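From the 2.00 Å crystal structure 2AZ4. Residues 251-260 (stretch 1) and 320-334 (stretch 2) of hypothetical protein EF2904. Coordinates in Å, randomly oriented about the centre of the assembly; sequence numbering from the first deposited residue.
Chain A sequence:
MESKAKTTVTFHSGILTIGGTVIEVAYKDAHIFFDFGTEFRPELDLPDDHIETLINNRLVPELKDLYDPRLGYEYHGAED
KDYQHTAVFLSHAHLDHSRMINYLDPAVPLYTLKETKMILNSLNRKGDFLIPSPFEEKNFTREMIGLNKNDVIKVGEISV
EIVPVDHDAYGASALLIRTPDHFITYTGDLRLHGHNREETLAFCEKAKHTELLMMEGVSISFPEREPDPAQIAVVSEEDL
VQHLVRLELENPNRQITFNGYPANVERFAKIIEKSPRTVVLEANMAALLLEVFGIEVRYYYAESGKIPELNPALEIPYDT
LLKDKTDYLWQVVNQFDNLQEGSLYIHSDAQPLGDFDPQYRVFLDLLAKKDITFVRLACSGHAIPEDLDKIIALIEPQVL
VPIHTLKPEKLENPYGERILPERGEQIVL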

# COMPACT_ATOMS: atom_id res chain seq x y z
N ASN A 251 0.55 29.28 -13.52
CA ASN A 251 0.23 30.11 -12.34
C ASN A 251 1.45 30.68 -11.62
O ASN A 251 1.70 30.35 -10.44
CB ASN A 251 -0.67 29.33 -11.37
CG ASN A 251 -2.01 28.95 -11.98
OD1 ASN A 251 -2.96 29.74 -11.97
ND2 ASN A 251 -2.10 27.74 -12.53
N PRO A 252 2.22 31.56 -12.31
CA PRO A 252 3.45 32.13 -11.75
C PRO A 252 3.26 33.12 -10.58
O PRO A 252 4.21 33.39 -9.84
CB PRO A 252 4.09 32.83 -12.96
CG PRO A 252 2.94 33.16 -13.86
CD PRO A 252 1.96 32.04 -13.68
N ASN A 253 2.04 33.62 -10.40
CA ASN A 253 1.77 34.58 -9.33
C ASN A 253 0.52 34.15 -8.58
O ASN A 253 -0.60 34.61 -8.86
CB ASN A 253 1.60 36.00 -9.92
CG ASN A 253 1.48 37.07 -8.85
OD1 ASN A 253 1.82 36.85 -7.69
ND2 ASN A 253 0.99 38.26 -9.25
N ARG A 254 0.71 33.22 -7.65
CA ARG A 254 -0.38 32.51 -7.03
C ARG A 254 0.18 31.52 -6.00
O ARG A 254 1.18 30.83 -6.25
CB ARG A 254 -1.19 31.76 -8.10
CG ARG A 254 -2.53 31.17 -7.62
CD ARG A 254 -3.29 30.53 -8.76
NE ARG A 254 -4.69 30.30 -8.40
CZ ARG A 254 -5.58 29.64 -9.13
NH1 ARG A 254 -5.27 29.13 -10.32
NH2 ARG A 254 -6.81 29.51 -8.67
N GLN A 255 -0.45 31.45 -4.85
CA GLN A 255 -0.12 30.40 -3.91
C GLN A 255 -0.48 29.07 -4.54
O GLN A 255 -1.58 28.90 -5.07
CB GLN A 255 -0.85 30.59 -2.59
CG GLN A 255 -0.55 29.49 -1.58
CD GLN A 255 -1.08 29.84 -0.19
OE1 GLN A 255 -2.27 29.80 0.03
NE2 GLN A 255 -0.19 30.17 0.73
N ILE A 256 0.48 28.14 -4.53
CA ILE A 256 0.20 26.75 -4.96
C ILE A 256 0.65 25.76 -3.90
O ILE A 256 1.80 25.81 -3.46
CB ILE A 256 0.90 26.39 -6.28
CG1 ILE A 256 0.65 27.48 -7.35
CG2 ILE A 256 0.41 24.99 -6.76
CD1 ILE A 256 1.42 27.25 -8.64
N THR A 257 -0.24 24.85 -3.53
CA THR A 257 0.04 23.85 -2.52
C THR A 257 -0.44 22.50 -3.02
O THR A 257 -1.20 22.43 -3.99
CB THR A 257 -0.63 24.19 -1.16
OG1 THR A 257 -2.04 24.29 -1.35
CG2 THR A 257 -0.12 25.52 -0.63
N PHE A 258 -0.02 21.43 -2.37
CA PHE A 258 -0.42 20.10 -2.80
C PHE A 258 -0.36 19.16 -1.61
O PHE A 258 0.11 19.53 -0.54
CB PHE A 258 0.52 19.61 -3.92
CG PHE A 258 1.86 19.12 -3.42
CD1 PHE A 258 2.14 17.77 -3.39
CD2 PHE A 258 2.82 20.02 -2.95
CE1 PHE A 258 3.37 17.31 -2.91
CE2 PHE A 258 4.06 19.57 -2.47
CZ PHE A 258 4.33 18.22 -2.46
N ASN A 259 -0.82 17.94 -1.82
CA ASN A 259 -0.56 16.86 -0.87
C ASN A 259 -0.60 15.53 -1.60
O ASN A 259 -1.21 15.43 -2.67
CB ASN A 259 -1.51 16.91 0.32
CG ASN A 259 -1.02 16.06 1.53
OD1 ASN A 259 0.14 15.68 1.62
ND2 ASN A 259 -1.92 15.79 2.44
N GLY A 260 0.07 14.53 -1.03
CA GLY A 260 0.07 13.21 -1.62
C GLY A 260 0.04 12.22 -0.48
O GLY A 260 -0.06 12.60 0.69
N THR A 320 5.98 32.10 6.82
CA THR A 320 6.53 32.47 5.52
C THR A 320 5.82 31.76 4.35
O THR A 320 5.52 32.37 3.33
CB THR A 320 8.07 32.20 5.46
OG1 THR A 320 8.69 32.86 6.56
CG2 THR A 320 8.69 32.71 4.16
N LEU A 321 5.54 30.47 4.51
CA LEU A 321 4.84 29.72 3.48
C LEU A 321 3.48 30.31 3.17
O LEU A 321 3.07 30.41 2.00
CB LEU A 321 4.68 28.27 3.91
CG LEU A 321 5.54 27.13 3.35
CD1 LEU A 321 6.84 27.54 2.60
CD2 LEU A 321 5.73 26.06 4.39
N LEU A 322 2.77 30.71 4.24
CA LEU A 322 1.42 31.24 4.09
C LEU A 322 1.39 32.51 3.24
O LEU A 322 0.40 32.76 2.56
CB LEU A 322 0.77 31.48 5.45
CG LEU A 322 0.39 30.26 6.29
CD1 LEU A 322 -0.23 30.76 7.58
CD2 LEU A 322 -0.60 29.35 5.51
N LYS A 323 2.47 33.28 3.26
CA LYS A 323 2.55 34.55 2.51
C LYS A 323 2.98 34.37 1.05
O LYS A 323 2.86 35.30 0.26
CB LYS A 323 3.52 35.52 3.21
CG LYS A 323 3.09 35.94 4.62
CD LYS A 323 4.16 36.82 5.26
CE LYS A 323 4.04 36.89 6.78
NZ LYS A 323 5.35 37.31 7.41
N ASP A 324 3.46 33.18 0.69
CA ASP A 324 4.08 33.01 -0.61
C ASP A 324 3.10 32.97 -1.80
O ASP A 324 2.02 32.41 -1.70
CB ASP A 324 4.99 31.77 -0.65
CG ASP A 324 5.55 31.52 -2.04
OD1 ASP A 324 6.38 32.34 -2.50
OD2 ASP A 324 5.12 30.55 -2.69
N LYS A 325 3.51 33.57 -2.91
CA LYS A 325 2.75 33.55 -4.15
C LYS A 325 3.61 33.21 -5.36
O LYS A 325 3.10 33.03 -6.46
CB LYS A 325 2.08 34.91 -4.38
CG LYS A 325 0.98 35.22 -3.38
CD LYS A 325 0.13 36.41 -3.83
CE LYS A 325 -0.88 36.04 -4.90
NZ LYS A 325 -1.88 37.12 -5.12
N THR A 326 4.92 33.09 -5.17
CA THR A 326 5.80 32.94 -6.32
C THR A 326 6.89 31.88 -6.20
O THR A 326 7.30 31.31 -7.21
CB THR A 326 6.51 34.28 -6.68
OG1 THR A 326 7.28 34.72 -5.55
CG2 THR A 326 5.48 35.34 -7.05
N ASP A 327 7.37 31.64 -4.98
CA ASP A 327 8.63 30.92 -4.77
C ASP A 327 8.47 29.45 -4.44
O ASP A 327 9.34 28.65 -4.79
CB ASP A 327 9.46 31.56 -3.65
CG ASP A 327 10.06 32.91 -4.05
OD1 ASP A 327 9.67 33.51 -5.07
OD2 ASP A 327 10.92 33.39 -3.31
N TYR A 328 7.39 29.10 -3.75
CA TYR A 328 7.27 27.72 -3.29
C TYR A 328 6.07 26.96 -3.84
O TYR A 328 5.00 27.53 -4.05
CB TYR A 328 7.22 27.66 -1.76
CG TYR A 328 8.39 28.35 -1.13
CD1 TYR A 328 9.68 27.81 -1.21
CD2 TYR A 328 8.22 29.56 -0.44
CE1 TYR A 328 10.77 28.45 -0.65
CE2 TYR A 328 9.30 30.21 0.14
CZ TYR A 328 10.56 29.65 0.04
OH TYR A 328 11.62 30.28 0.61
N LEU A 329 6.27 25.65 -4.00
CA LEU A 329 5.19 24.71 -4.06
C LEU A 329 5.32 23.98 -2.73
O LEU A 329 6.34 23.34 -2.48
CB LEU A 329 5.36 23.74 -5.24
CG LEU A 329 4.43 22.52 -5.19
CD1 LEU A 329 2.98 22.87 -5.57
CD2 LEU A 329 4.95 21.35 -6.02
N TRP A 330 4.32 24.08 -1.86
CA TRP A 330 4.43 23.43 -0.55
C TRP A 330 3.33 22.46 -0.18
O TRP A 330 2.21 22.55 -0.66
CB TRP A 330 4.67 24.44 0.58
CG TRP A 330 3.59 25.52 0.80
CD1 TRP A 330 3.45 26.69 0.11
CD2 TRP A 330 2.59 25.54 1.84
NE1 TRP A 330 2.41 27.44 0.64
CE2 TRP A 330 1.86 26.75 1.69
CE3 TRP A 330 2.23 24.65 2.86
CZ2 TRP A 330 0.79 27.10 2.55
CZ3 TRP A 330 1.13 24.99 3.72
CH2 TRP A 330 0.45 26.21 3.55
N GLN A 331 3.66 21.50 0.68
CA GLN A 331 2.74 20.44 1.02
C GLN A 331 1.83 20.92 2.16
O GLN A 331 2.30 21.14 3.28
CB GLN A 331 3.52 19.19 1.44
CG GLN A 331 2.67 18.02 2.00
CD GLN A 331 3.51 16.88 2.56
OE1 GLN A 331 4.69 17.06 2.85
NE2 GLN A 331 2.90 15.68 2.74
N VAL A 332 0.54 21.08 1.89
CA VAL A 332 -0.39 21.47 2.97
C VAL A 332 -1.10 20.22 3.49
O VAL A 332 -1.60 19.41 2.70
CB VAL A 332 -1.41 22.55 2.51
CG1 VAL A 332 -2.19 22.09 1.27
CG2 VAL A 332 -2.37 22.95 3.64
N VAL A 333 -1.11 20.06 4.82
CA VAL A 333 -1.66 18.84 5.45
C VAL A 333 -2.83 19.09 6.43
O VAL A 333 -3.53 18.15 6.83
CB VAL A 333 -0.54 18.04 6.16
CG1 VAL A 333 0.52 17.59 5.15
CG2 VAL A 333 0.11 18.86 7.31
N ASN A 334 -3.00 20.35 6.83
CA ASN A 334 -4.06 20.79 7.72
C ASN A 334 -4.13 22.33 7.74
O ASN A 334 -3.47 22.98 6.95
CB ASN A 334 -3.89 20.23 9.14
CG ASN A 334 -2.60 20.73 9.83
OD1 ASN A 334 -1.87 21.57 9.29
ND2 ASN A 334 -2.35 20.22 11.03
O HOH W 1 6.54 32.09 -9.70
O HOH W 2 2.95 28.97 -2.89
O HOH W 3 -4.27 17.52 1.93

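The two stretches lie side by side as neighbouring strands. They run in parallel register, with their N-to-C directions 36° apart. T257 pairs with W330 and F258 with Q331. Together the stretches bury 846 Å². F258, Q255 and K325 cover the most surface, and they mark out the contact from its sheet to its loops.

F258 sits in the sheet. Its backbone bonds on both sides of Q331, as expected for a parallel bridge. F258 N donates to W330 O at 3.0 Å, and V332 N donates to F258 O at 2.9 Å. Further back, W330 N reaches I256 O at 3.5 Å, a weak bond. The close spacing also brings alpha carbons near carbonyls: T257 CA lies 3.1 Å from W330 O, and Q331 CA lies 3.2 Å from F258 O. The F258 side chain, with chi1 in the p well, leans over the neighbouring strand. Its CD2 comes within 3.7 Å of L329 CG. On the same face, I256 CG2 meets L329 CD1 at 3.5 Å. These buried apolar groups pack together and exclude water.

T257 and W330 point to the other face. T257 CG2 lies 3.5 Å from the centroid of the W330 five-membered ring and 18° off the ring normal. The methyl group therefore sits over the ring face in a CH-pi contact. T257 OG1 is 3.4 Å from V332 CG1, a simple packing contact.

Q255 precedes the strand. Its CB is 3.5 Å from D324 O. The extended side chain, t at chi1 and chi2, carries its amide to the backbone carbonyls of L321 and L322. There NE2 of Q255 lies 3.2 Å from L322 O. It also sits at the edge of the W330 ring, 3.7 Å from CZ2 of W330. OE1 of Q255 is hydrogen-bonded elsewhere in the structure.

K325 meets the loop before the strand through both its backbone and its side chain. R254 N donates to K325 O at 2.7 Å, a short and nearly straight bond. The same oxygen lies 3.5 Å from N253 CA. The K325 side chain packs against N253, with K325 CB 3.8 Å and K325 CE 4.0 Å from N253 OD1. The turn that presents K325 is held by D324. D324 OD1 accepts from T326 N at 3.1 Å and from D327 N at 2.8 Å, while D324 OD2 accepts from Y328 N at 2.9 Å.

Water helps fasten this loop region. Water 1 donates to P252 O and to T326 O, each at 2.7 Å, and so bridges the stretches. Water 2 accepts from I256 N at 3.1 Å and lies 2.7 Å from D324 OD2, so it links the two stretches.

At the far end, side-chain amides pair. Q331 NE2 donates to N259 OD1 at 3.0 Å with an angle of 165°. The same N259 oxygen accepts a weak bond from G260 N at 2.9 Å.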